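Local coordinates for vacuolar protein sorting-associated protein 29 (Entamoeba histolytica, PDB 5XCJ) that probably serves in retromer-mediated protein transport, using a calcineurin-like metallophosphatase fold whose metal site binds zinc, at residues G114-K118 against A138-V143; V5-V11 against P132-A138; K118-K122 against P148-L152. The protein carries 1 engineered substitution. All blocks are in the same frame, centred on the assembly; numbering follows the deposited sequence.

Interaction 1: G114-K118 against A138-V143; sequences GHTHK and AYSPLV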
ATOM      1  N   GLY A 114      -3.202  -2.945   4.227  1.00  9.24           N
ATOM      2  CA  GLY A 114      -1.898  -3.064   4.844  1.00  8.25           C
ATOM      3  C   GLY A 114      -2.030  -3.922   6.082  1.00  9.15           C
ATOM      4  O   GLY A 114      -2.440  -5.078   5.969  1.00 11.06           O
ATOM      5  N   HIS A 115      -1.613  -3.378   7.220  1.00 10.10           N
ATOM      6  CA  HIS A 115      -1.714  -4.026   8.531  1.00 10.61           C
ATOM      7  C   HIS A 115      -0.758  -5.183   8.831  1.00 11.37           C
ATOM      8  O   HIS A 115      -0.128  -5.218   9.875  1.00 12.99           O
ATOM      9  CB  HIS A 115      -3.154  -4.446   8.819  1.00 13.53           C
ATOM     10  CG  HIS A 115      -3.361  -4.952  10.210  1.00 14.25           C
ATOM     11  ND1 HIS A 115      -3.608  -4.117  11.275  1.00 13.94           N
ATOM     12  CD2 HIS A 115      -3.341  -6.207  10.712  1.00 11.54           C
ATOM     13  CE1 HIS A 115      -3.736  -4.835  12.375  1.00 12.77           C
ATOM     14  NE2 HIS A 115      -3.583  -6.106  12.060  1.00 13.26           N
ATOM     15  N   THR A 116      -0.708  -6.145   7.924  1.00 10.27           N
ATOM     16  CA  THR A 116       0.107  -7.338   8.078  1.00 10.99           C
ATOM     17  C   THR A 116       1.612  -7.103   8.118  1.00 13.68           C
ATOM     18  O   THR A 116       2.352  -7.945   8.610  1.00 12.74           O
ATOM     19  CB  THR A 116      -0.201  -8.369   6.974  1.00 10.25           C
ATOM     20  OG1 THR A 116       0.261  -7.873   5.716  1.00 11.41           O
ATOM     21  CG2 THR A 116      -1.688  -8.623   6.896  1.00 11.36           C
ATOM     22  N   HIS A 117       2.048  -6.009   7.500  1.00 12.13           N
ATOM     23  CA  HIS A 117       3.462  -5.646   7.369  1.00 11.39           C
ATOM     24  C   HIS A 117       4.234  -6.631   6.485  1.00 12.25           C
ATOM     25  O   HIS A 117       5.446  -6.771   6.596  1.00 14.77           O
ATOM     26  CB  HIS A 117       4.141  -5.441   8.724  1.00 11.15           C
ATOM     27  CG  HIS A 117       3.736  -4.171   9.407  1.00 10.46           C
ATOM     28  ND1 HIS A 117       4.581  -3.463  10.230  1.00 10.81           N
ATOM     29  CD2 HIS A 117       2.569  -3.486   9.390  1.00 10.99           C
ATOM     30  CE1 HIS A 117       3.952  -2.398  10.690  1.00 10.70           C
ATOM     31  NE2 HIS A 117       2.728  -2.388  10.197  1.00  9.42           N
ATOM     32  N   LYS A 118       3.509  -7.311   5.607  1.00 10.70           N
ATOM     33  CA  LYS A 118       4.110  -8.242   4.672  1.00 11.40           C
ATOM     34  C   LYS A 118       3.547  -7.958   3.290  1.00 12.34           C
ATOM     35  O   LYS A 118       2.344  -8.030   3.072  1.00 10.49           O
ATOM     36  CB  LYS A 118       3.846  -9.693   5.058  1.00 13.95           C
ATOM     37  CG  LYS A 118       4.674 -10.680   4.258  1.00 16.22           C
ATOM     38  CD  LYS A 118       6.028 -10.086   3.901  1.00 18.57           C
ATOM     39  CE  LYS A 118       7.140 -11.118   3.974  1.00 19.34           C
ATOM     40  NZ  LYS A 118       8.272 -10.664   4.823  1.00 17.66           N
ATOM     41  N   ALA A 138       8.647  -1.552   9.427  1.00 13.16           N
ATOM     42  CA  ALA A 138       8.302  -1.319  10.830  1.00 12.64           C
ATOM     43  C   ALA A 138       7.879  -2.573  11.591  1.00 13.67           C
ATOM     44  O   ALA A 138       7.416  -3.540  11.010  1.00 17.52           O
ATOM     45  CB  ALA A 138       7.230  -0.249  10.935  1.00 12.12           C
ATOM     46  N   TYR A 139       8.024  -2.522  12.908  1.00 13.05           N
ATOM     47  CA  TYR A 139       7.704  -3.654  13.757  1.00 11.46           C
ATOM     48  C   TYR A 139       6.236  -4.074  13.662  1.00 11.73           C
ATOM     49  O   TYR A 139       5.345  -3.235  13.637  1.00 11.19           O
ATOM     50  CB  TYR A 139       8.061  -3.312  15.218  1.00 11.71           C
ATOM     51  CG  TYR A 139       7.370  -4.189  16.232  1.00 13.07           C
ATOM     52  CD1 TYR A 139       7.909  -5.408  16.597  1.00 13.21           C
ATOM     53  CD2 TYR A 139       6.145  -3.832  16.771  1.00 13.46           C
ATOM     54  CE1 TYR A 139       7.272  -6.229  17.498  1.00 12.21           C
ATOM     55  CE2 TYR A 139       5.499  -4.645  17.675  1.00 13.62           C
ATOM     56  CZ  TYR A 139       6.066  -5.844  18.032  1.00 13.05           C
ATOM     57  OH  TYR A 139       5.431  -6.665  18.926  1.00 15.17           O
ATOM     58  N   SER A 140       6.013  -5.376  13.621  1.00 13.72           N
ATOM     59  CA  SER A 140       4.671  -5.911  13.625  1.00 12.61           C
ATOM     60  C   SER A 140       4.638  -7.181  14.460  1.00 14.09           C
ATOM     61  O   SER A 140       5.538  -8.002  14.375  1.00 12.93           O
ATOM     62  CB  SER A 140       4.192  -6.205  12.204  1.00 13.45           C
ATOM     63  OG  SER A 140       2.912  -6.807  12.218  1.00 14.62           O
ATOM     64  N   PRO A 141       3.588  -7.336  15.257  1.00 12.04           N
ATOM     65  CA  PRO A 141       3.400  -8.550  16.055  1.00 15.70           C
ATOM     66  C   PRO A 141       3.224  -9.743  15.110  1.00 17.08           C
ATOM     67  O   PRO A 141       3.572 -10.867  15.446  1.00 20.62           O
ATOM     68  CB  PRO A 141       2.125  -8.265  16.861  1.00 14.91           C
ATOM     69  CG  PRO A 141       1.518  -7.054  16.255  1.00 12.28           C
ATOM     70  CD  PRO A 141       2.628  -6.286  15.621  1.00 11.53           C
ATOM     71  N   LEU A 142       2.630  -9.472  13.957  1.00 18.06           N
ATOM     72  CA  LEU A 142       2.369 -10.462  12.909  1.00 15.65           C
ATOM     73  C   LEU A 142       3.583 -11.074  12.200  1.00 17.05           C
ATOM     74  O   LEU A 142       3.575 -12.248  11.861  1.00 25.66           O
ATOM     75  CB  LEU A 142       1.375  -9.893  11.901  1.00 14.63           C
ATOM     76  CG  LEU A 142       0.084  -9.377  12.534  1.00 15.18           C
ATOM     77  CD1 LEU A 142      -0.987  -9.133  11.489  1.00 11.92           C
ATOM     78  CD2 LEU A 142      -0.409 -10.335  13.606  1.00 16.96           C
ATOM     79  N   VAL A 143       4.607 -10.262  11.955  1.00 18.90           N
ATOM     80  CA  VAL A 143       5.812 -10.699  11.252  1.00 17.85           C
ATOM     81  C   VAL A 143       7.080 -10.600  12.104  1.00 19.35           C
ATOM     82  O   VAL A 143       7.320  -9.590  12.748  1.00 20.42           O
ATOM     83  CB  VAL A 143       6.023  -9.862   9.975  1.00 15.77           C
ATOM     84  CG1 VAL A 143       7.219 -10.365   9.191  1.00 16.05           C
ATOM     85  CG2 VAL A 143       4.774  -9.869   9.114  1.00 17.75           C
TER
HETATM   86  O   HOH W   1       0.738  -5.266  12.189  1.00 12.40           O

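Interaction 2: V5-V11 against P132-A138; sequences VIGDFHV and PGSATGA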
ATOM      1  N   VAL A   5       1.818   2.409  -4.392  1.00  8.70           N
ATOM      2  CA  VAL A   5       1.064   1.837  -3.281  1.00  7.05           C
ATOM      3  C   VAL A   5       2.043   1.696  -2.119  1.00  7.64           C
ATOM      4  O   VAL A   5       2.990   0.924  -2.176  1.00  7.84           O
ATOM      5  CB  VAL A   5       0.438   0.482  -3.653  1.00  4.92           C
ATOM      6  CG1 VAL A   5      -0.417  -0.051  -2.514  1.00  7.27           C
ATOM      7  CG2 VAL A   5      -0.380   0.616  -4.925  1.00  5.65           C
ATOM      8  N   ILE A   6       1.797   2.461  -1.064  1.00  6.36           N
ATOM      9  CA  ILE A   6       2.675   2.505   0.102  1.00  7.13           C
ATOM     10  C   ILE A   6       1.890   2.683   1.404  1.00  7.03           C
ATOM     11  O   ILE A   6       0.726   3.059   1.369  1.00 10.06           O
ATOM     12  CB  ILE A   6       3.681   3.665  -0.072  1.00  8.10           C
ATOM     13  CG1 ILE A   6       4.969   3.446   0.725  1.00  8.52           C
ATOM     14  CG2 ILE A   6       3.015   4.985   0.252  1.00  8.77           C
ATOM     15  CD1 ILE A   6       6.071   4.421   0.376  1.00  8.00           C
ATOM     16  N   GLY A   7       2.533   2.402   2.535  1.00  7.50           N
ATOM     17  CA  GLY A   7       1.896   2.539   3.832  1.00  7.09           C
ATOM     18  C   GLY A   7       2.619   1.908   5.011  1.00  8.76           C
ATOM     19  O   GLY A   7       3.743   1.433   4.886  1.00  9.03           O
ATOM     20  N   ASP A   8       1.944   1.908   6.158  1.00 10.64           N
ATOM     21  CA  ASP A   8       2.468   1.326   7.394  1.00 10.77           C
ATOM     22  C   ASP A   8       3.829   1.887   7.792  1.00 11.75           C
ATOM     23  O   ASP A   8       4.746   1.154   8.126  1.00 10.49           O
ATOM     24  CB  ASP A   8       2.482  -0.197   7.328  1.00 10.78           C
ATOM     25  CG  ASP A   8       1.116  -0.793   7.572  1.00 10.27           C
ATOM     26  OD1 ASP A   8       0.384  -0.230   8.398  1.00 11.40           O
ATOM     27  OD2 ASP A   8       0.778  -1.803   6.932  1.00 11.87           O
ATOM     28  N   PHE A   9       3.950   3.203   7.692  1.00 11.39           N
ATOM     29  CA  PHE A   9       5.180   3.905   8.030  1.00 11.14           C
ATOM     30  C   PHE A   9       5.607   3.877   9.493  1.00 12.81           C
ATOM     31  O   PHE A   9       6.782   3.726   9.799  1.00 13.80           O
ATOM     32  CB  PHE A   9       5.078   5.374   7.616  1.00 12.49           C
ATOM     33  CG  PHE A   9       4.924   5.587   6.144  1.00 13.12           C
ATOM     34  CD1 PHE A   9       6.027   5.567   5.312  1.00 10.69           C
ATOM     35  CD2 PHE A   9       3.678   5.820   5.594  1.00 10.32           C
ATOM     36  CE1 PHE A   9       5.888   5.772   3.959  1.00 11.03           C
ATOM     37  CE2 PHE A   9       3.530   6.021   4.240  1.00 10.23           C
ATOM     38  CZ  PHE A   9       4.639   5.998   3.423  1.00 11.93           C
ATOM     39  N   HIS A  10       4.648   4.045  10.389  1.00 15.75           N
ATOM     40  CA  HIS A  10       4.959   4.166  11.805  1.00 14.31           C
ATOM     41  C   HIS A  10       4.172   3.305  12.783  1.00 14.70           C
ATOM     42  O   HIS A  10       3.005   2.992  12.573  1.00 15.83           O
ATOM     43  CB  HIS A  10       4.755   5.638  12.198  1.00 16.10           C
ATOM     44  CG  HIS A  10       5.555   6.079  13.386  1.00 19.65           C
ATOM     45  ND1 HIS A  10       6.905   6.345  13.320  1.00 18.71           N
ATOM     46  CD2 HIS A  10       5.186   6.325  14.663  1.00 18.15           C
ATOM     47  CE1 HIS A  10       7.335   6.721  14.511  1.00 18.79           C
ATOM     48  NE2 HIS A  10       6.315   6.715  15.343  1.00 19.06           N
ATOM     49  N   VAL A  11       4.852   2.963  13.867  1.00 15.21           N
ATOM     50  CA  VAL A  11       4.296   2.225  14.988  1.00 14.28           C
ATOM     51  C   VAL A  11       4.585   3.117  16.204  1.00 14.43           C
ATOM     52  O   VAL A  11       5.687   3.640  16.338  1.00 15.95           O
ATOM     53  CB  VAL A  11       4.941   0.841  15.150  1.00 15.20           C
ATOM     54  CG1 VAL A  11       4.569   0.235  16.493  1.00 15.41           C
ATOM     55  CG2 VAL A  11       4.515  -0.076  14.013  1.00 14.26           C
ATOM     56  N   PRO A 132       1.184  -3.641   0.085  1.00  9.32           N
ATOM     57  CA  PRO A 132       2.554  -3.193  -0.194  1.00  8.40           C
ATOM     58  C   PRO A 132       3.539  -3.415   0.959  1.00  8.56           C
ATOM     59  O   PRO A 132       4.724  -3.139   0.799  1.00  8.05           O
ATOM     60  CB  PRO A 132       2.385  -1.695  -0.462  1.00  6.90           C
ATOM     61  CG  PRO A 132       1.177  -1.312   0.313  1.00  7.04           C
ATOM     62  CD  PRO A 132       0.285  -2.517   0.391  1.00  8.57           C
ATOM     63  N   GLY A 133       3.049  -3.912   2.089  1.00  8.76           N
ATOM     64  CA  GLY A 133       3.895  -4.117   3.249  1.00  6.95           C
ATOM     65  C   GLY A 133       4.183  -2.791   3.939  1.00  8.19           C
ATOM     66  O   GLY A 133       3.512  -1.797   3.697  1.00  8.66           O
ATOM     67  N   SER A 134       5.187  -2.773   4.800  1.00  9.17           N
ATOM     68  CA  SER A 134       5.533  -1.547   5.488  1.00  7.84           C
ATOM     69  C   SER A 134       6.693  -0.905   4.747  1.00  8.14           C
ATOM     70  O   SER A 134       7.718  -1.537   4.513  1.00  8.89           O
ATOM     71  CB  SER A 134       5.917  -1.816   6.940  1.00  9.21           C
ATOM     72  OG  SER A 134       6.494  -0.669   7.524  1.00 10.28           O
ATOM     73  N   ALA A 135       6.538   0.371   4.432  1.00  6.78           N
ATOM     74  CA  ALA A 135       7.543   1.129   3.694  1.00  8.12           C
ATOM     75  C   ALA A 135       8.863   1.193   4.437  1.00  7.05           C
ATOM     76  O   ALA A 135       9.922   1.199   3.831  1.00  9.35           O
ATOM     77  CB  ALA A 135       7.040   2.532   3.399  1.00  8.94           C
ATOM     78  N   THR A 136       8.784   1.278   5.754  1.00  9.19           N
ATOM     79  CA  THR A 136       9.966   1.363   6.593  1.00  9.41           C
ATOM     80  C   THR A 136      10.362   0.040   7.229  1.00 10.23           C
ATOM     81  O   THR A 136      11.334  -0.028   7.966  1.00 12.09           O
ATOM     82  CB  THR A 136       9.725   2.372   7.719  1.00 10.21           C
ATOM     83  OG1 THR A 136       8.603   1.944   8.495  1.00 10.69           O
ATOM     84  CG2 THR A 136       9.436   3.740   7.141  1.00  9.45           C
ATOM     85  N   GLY A 137       9.641  -1.028   6.909  1.00  9.80           N
ATOM     86  CA  GLY A 137       9.910  -2.313   7.525  1.00 10.12           C
ATOM     87  C   GLY A 137       9.718  -2.236   9.033  1.00 11.93           C
ATOM     88  O   GLY A 137      10.473  -2.800   9.804  1.00 10.85           O
ATOM     89  N   ALA A 138       8.647  -1.552   9.427  1.00 13.16           N
ATOM     90  CA  ALA A 138       8.302  -1.319  10.830  1.00 12.64           C
ATOM     91  C   ALA A 138       7.879  -2.573  11.591  1.00 13.67           C
ATOM     92  O   ALA A 138       7.416  -3.540  11.010  1.00 17.52           O
ATOM     93  CB  ALA A 138       7.230  -0.249  10.935  1.00 12.12           C
TER
HETATM   94  O   HOH W   2       4.528   0.004   2.059  1.00 11.29           O
HETATM   95  O   HOH W   3       0.880  -1.590   4.235  1.00  9.85           O

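Interaction 3: K118-K122 against P148-L152; sequences KLETK and PSFML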
ATOM      1  N   LYS A 118       3.509  -7.311   5.607  1.00 10.70           N
ATOM      2  CA  LYS A 118       4.110  -8.242   4.672  1.00 11.40           C
ATOM      3  C   LYS A 118       3.547  -7.958   3.290  1.00 12.34           C
ATOM      4  O   LYS A 118       2.344  -8.030   3.072  1.00 10.49           O
ATOM      5  CB  LYS A 118       3.846  -9.693   5.058  1.00 13.95           C
ATOM      6  CG  LYS A 118       4.674 -10.680   4.258  1.00 16.22           C
ATOM      7  CD  LYS A 118       6.028 -10.086   3.901  1.00 18.57           C
ATOM      8  CE  LYS A 118       7.140 -11.118   3.974  1.00 19.34           C
ATOM      9  NZ  LYS A 118       8.272 -10.664   4.823  1.00 17.66           N
ATOM     10  N   LEU A 119       4.424  -7.612   2.358  1.00 10.72           N
ATOM     11  CA  LEU A 119       3.985  -7.313   1.012  1.00 10.37           C
ATOM     12  C   LEU A 119       3.473  -8.583   0.358  1.00 11.14           C
ATOM     13  O   LEU A 119       4.092  -9.629   0.464  1.00 11.81           O
ATOM     14  CB  LEU A 119       5.139  -6.739   0.191  1.00 12.48           C
ATOM     15  CG  LEU A 119       4.871  -6.444  -1.280  1.00  9.22           C
ATOM     16  CD1 LEU A 119       5.764  -5.319  -1.763  1.00  7.82           C
ATOM     17  CD2 LEU A 119       5.066  -7.682  -2.134  1.00 12.72           C
ATOM     18  N   GLU A 120       2.311  -8.496  -0.271  1.00  9.88           N
ATOM     19  CA  GLU A 120       1.759  -9.649  -0.965  1.00 10.71           C
ATOM     20  C   GLU A 120       0.907  -9.252  -2.159  1.00 12.33           C
ATOM     21  O   GLU A 120       0.156  -8.285  -2.103  1.00  9.98           O
ATOM     22  CB  GLU A 120       0.933 -10.504   0.001  1.00 14.19           C
ATOM     23  CG  GLU A 120       0.476 -11.833  -0.570  1.00 17.30           C
ATOM     24  CD  GLU A 120      -0.401 -12.611   0.389  1.00 21.51           C
ATOM     25  OE1 GLU A 120       0.124 -13.467   1.127  1.00 20.86           O
ATOM     26  OE2 GLU A 120      -1.618 -12.351   0.410  1.00 26.97           O
ATOM     27  N   THR A 121       1.028 -10.018  -3.237  1.00 12.57           N
ATOM     28  CA  THR A 121       0.213  -9.815  -4.417  1.00 11.41           C
ATOM     29  C   THR A 121      -0.546 -11.117  -4.639  1.00 10.69           C
ATOM     30  O   THR A 121       0.060 -12.160  -4.794  1.00 10.30           O
ATOM     31  CB  THR A 121       1.058  -9.511  -5.658  1.00 10.13           C
ATOM     32  OG1 THR A 121       1.666  -8.227  -5.521  1.00 12.08           O
ATOM     33  CG2 THR A 121       0.186  -9.530  -6.893  1.00 13.05           C
ATOM     34  N   LYS A 122      -1.872 -11.061  -4.602  1.00 11.58           N
ATOM     35  CA  LYS A 122      -2.669 -12.259  -4.811  1.00 12.40           C
ATOM     36  C   LYS A 122      -3.900 -12.032  -5.679  1.00 14.15           C
ATOM     37  O   LYS A 122      -4.580 -11.025  -5.552  1.00 14.46           O
ATOM     38  CB  LYS A 122      -3.077 -12.858  -3.467  1.00 13.65           C
ATOM     39  CG  LYS A 122      -3.003 -14.369  -3.411  1.00 15.70           C
ATOM     40  CD  LYS A 122      -3.327 -14.907  -2.027  1.00 19.66           C
ATOM     41  CE  LYS A 122      -4.664 -14.398  -1.525  1.00 19.85           C
ATOM     42  NZ  LYS A 122      -4.834 -14.628  -0.067  1.00 21.02           N
ATOM     43  N   PRO A 148      11.522  -3.445   4.534  1.00  9.98           N
ATOM     44  CA  PRO A 148      10.903  -2.294   3.878  1.00  9.04           C
ATOM     45  C   PRO A 148      10.384  -2.719   2.516  1.00  9.35           C
ATOM     46  O   PRO A 148      11.084  -3.399   1.780  1.00 12.24           O
ATOM     47  CB  PRO A 148      12.060  -1.308   3.729  1.00 10.64           C
ATOM     48  CG  PRO A 148      12.967  -1.649   4.855  1.00  8.54           C
ATOM     49  CD  PRO A 148      12.879  -3.134   5.015  1.00  8.90           C
ATOM     50  N   SER A 149       9.150  -2.345   2.219  1.00  8.92           N
ATOM     51  CA  SER A 149       8.524  -2.707   0.968  1.00  8.54           C
ATOM     52  C   SER A 149       7.517  -1.692   0.463  1.00  8.58           C
ATOM     53  O   SER A 149       6.962  -0.919   1.226  1.00  8.90           O
ATOM     54  CB  SER A 149       7.812  -4.046   1.137  1.00 10.13           C
ATOM     55  OG  SER A 149       8.753  -5.092   1.223  1.00 15.96           O
ATOM     56  N   PHE A 150       7.311  -1.708  -0.849  1.00  8.08           N
ATOM     57  CA  PHE A 150       6.319  -0.881  -1.524  1.00  8.28           C
ATOM     58  C   PHE A 150       5.989  -1.462  -2.899  1.00  7.86           C
ATOM     59  O   PHE A 150       6.675  -2.354  -3.384  1.00  7.61           O
ATOM     60  CB  PHE A 150       6.696   0.600  -1.583  1.00  8.41           C
ATOM     61  CG  PHE A 150       7.755   0.920  -2.589  1.00  7.21           C
ATOM     62  CD1 PHE A 150       7.422   1.146  -3.907  1.00  6.60           C
ATOM     63  CD2 PHE A 150       9.079   1.003  -2.210  1.00  8.69           C
ATOM     64  CE1 PHE A 150       8.394   1.446  -4.832  1.00  6.60           C
ATOM     65  CE2 PHE A 150      10.055   1.299  -3.132  1.00  7.48           C
ATOM     66  CZ  PHE A 150       9.710   1.519  -4.444  1.00  7.08           C
ATOM     67  N   MET A 151       4.927  -0.958  -3.506  1.00  6.39           N
ATOM     68  CA  MET A 151       4.499  -1.429  -4.813  1.00  6.77           C
ATOM     69  C   MET A 151       4.286  -0.286  -5.788  1.00  7.51           C
ATOM     70  O   MET A 151       3.908   0.810  -5.399  1.00  6.61           O
ATOM     71  CB  MET A 151       3.165  -2.159  -4.703  1.00  6.79           C
ATOM     72  CG  MET A 151       3.194  -3.558  -4.135  1.00  7.83           C
ATOM     73  SD  MET A 151       1.507  -4.206  -4.133  1.00  9.92           S
ATOM     74  CE  MET A 151       1.779  -5.871  -3.544  1.00  8.27           C
ATOM     75  N   LEU A 152       4.540  -0.561  -7.059  1.00  7.76           N
ATOM     76  CA  LEU A 152       4.290   0.394  -8.117  1.00  8.84           C
ATOM     77  C   LEU A 152       3.395  -0.325  -9.109  1.00 10.04           C
ATOM     78  O   LEU A 152       3.709  -1.433  -9.528  1.00  9.58           O
ATOM     79  CB  LEU A 152       5.575   0.841  -8.795  1.00  9.19           C
ATOM     80  CG  LEU A 152       6.369   1.899  -8.044  1.00 11.04           C
ATOM     81  CD1 LEU A 152       7.617   2.268  -8.822  1.00 10.09           C
ATOM     82  CD2 LEU A 152       5.499   3.117  -7.792  1.00 13.06           C
TER
HETATM   83  O   HOH W   4       7.227  -6.623   2.898  1.00 11.43           O

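Interaction 1: G114-K118 against A138-V143
A loop-to-loop contact at the zinc site, partly buried, joins His-117, in the turn between strands 110-112 and 120-124, to the 138-143 loop that precedes strand 149-156. Its one direct hydrogen bond runs from His-117 ND1 to Ala-138 O, 2.9 Å long with 160° at the hydrogen. The carbonyl oxygen lies in the imidazole plane, whereas the donor stands above the carbonyl plane, 60° out of it. With CG beside its own backbone N (chi1 -73°), the ring also packs on Ser-140, whose CB comes within 3.4 Å of His-117 ND1. This is the Gly-His-Thr-His motif of the calcineurin-like metallophosphatases: His-115 and His-117 are ligands of the two zinc ions seen in this protein, though neither metal is bound here. Tying ND1 to a carbonyl fixes the rotation of the His-117 ring and leaves NE2 turned toward Asp-8.

One water bridges the loops, donating to His-115 O (2.5 Å) and hydrogen bonding Ser-140 OG at 2.7 Å. Ser-140 OG also accepts from Leu-142 N, an ST turn, and Thr-116 OG1 does likewise with Lys-118 N. Farther out, Leu-142 CD1 meets His-115 CD2 at 3.8 Å, the two side chains crossing near a right angle, while Val-143 CG2 presses on Thr-116 O. Trp-93 meets the His-115 ring from elsewhere in the chain.

Interaction 2: V5-V11 against P132-A138
The backbone of 5-11 leaves its strand at Ile-6 and runs beside the 132-138 loop, where Ala-135 N donates to Gly-7 O at 3.0 Å. Two hydroxyls continue this attachment. Ser-134 OG gives its proton to Asp-8 O over 2.6 Å, tilted 28° from the carbonyl plane; with OG opposite its own backbone N (chi1 169°), it also accepts from Ala-138 N. Thr-136 OG1 donates to Phe-9 O at 2.9 Å. A type I turn from Ser-134 to Gly-137 sets both hydroxyls along the chain that carries Asp-8, a ligand of both zinc ions seen in this protein.

The carboxylate of Asp-8 finds its direct partners outside the two segments: OD1 accepts from His-86 NE2, and OD2 from His-115 N. A water 2.7 Å from Asp-8 OD2 also lies within hydrogen-bonding distance of Gly-133 O, its two protons shared among more acceptors than they can serve. Such a set of donors would be expected to steady the carboxylate in the absence of metal.

Apolar packing lies to either side of Gly-7 in sequence. Ala-135 CB sits 3.5 Å from both Ile-6 CG1 and Phe-9 CE1, and Thr-136 CG2 lies at the edge of the Phe-9 ring. Pro-132 CG meets Val-5 CG1 at 3.5 Å, a tight fit with the side chains crossing at about a right angle.

Beyond the pair, Val-5 packs on Met-151 and Leu-153 of strand 149-156, while Ile-6 and Phe-9 reach Leu-49 and Thr-45 of helix 43-52.

Interaction 3: K118-K122 against P148-L152
The two beta sheets of the metallophosphatase sandwich meet here: strand 120-124 edges one sheet, strand 149-156 lies inside the other, and Leu-119 and Met-151 pack between them. The touching parts run 31° apart, and no direct hydrogen bond crosses, as fits strands from separate sheets joined by side chains.

Leu-119 provides much of the surface. Its CG lies anti to the backbone N (chi1 176°), which carries the branched end across to the other strand: CD1 reaches Ser-149 CB at 3.8 Å and Phe-150 O at 3.5 Å. From the opposite strand Met-151 extends a chain that is straight beyond CG, so the methyl CE is delivered to the far backbone rather than folded back. Met-151 CE lies 3.9 Å from Leu-119 CG, the side chains crossing obliquely, and it fits closely against polar atoms, 3.2 Å from Glu-120 O and 3.1 Å from Thr-121 OG1. That hydroxyl has its hydrogen bond elsewhere, with Glu-164 OE2 on strand 159-168.

At the loop end a water lies between the two segments. It accepts from Leu-119 N at 3.0 Å and sits 2.7 Å from Ser-149 OG, whose position is less certain, so this half of the bridge is tentative.

Within its own sheet, strand 149-156 is flanked by strands 2-6 and 159-168; Met-151 touches Val-5 of the former. Phe-150 starts away from 118-122, and its ring meets Phe-22 of helix 20-28 edge-to-face. Thr-121 also packs on Ile-162, and on Val-177 and Phe-179 of strand 171-179.

Overall arrangement
Interaction 2 is the fully buried contact of the three; interactions 1 and 3 are each partly exposed. Interactions 1 and 2 share Ala-138 and together supply three of the metal ligands, Asp-8 and the two histidines. Hydrogen bonds and a water predominate in interaction 1, while interaction 2 combines them with apolar packing. Interaction 3 instead relies on apolar side chains between sheets, its water kept to the loop end. It shares Lys-118 with interaction 1 in sequence, though that residue makes contact only in interaction 1. Two backbone bonds join interactions 2 and 3: Val-5 N to Met-151 O pairs neighbouring strands of one sheet, and Ser-134 O to Ser-149 N ties the loop to a strand.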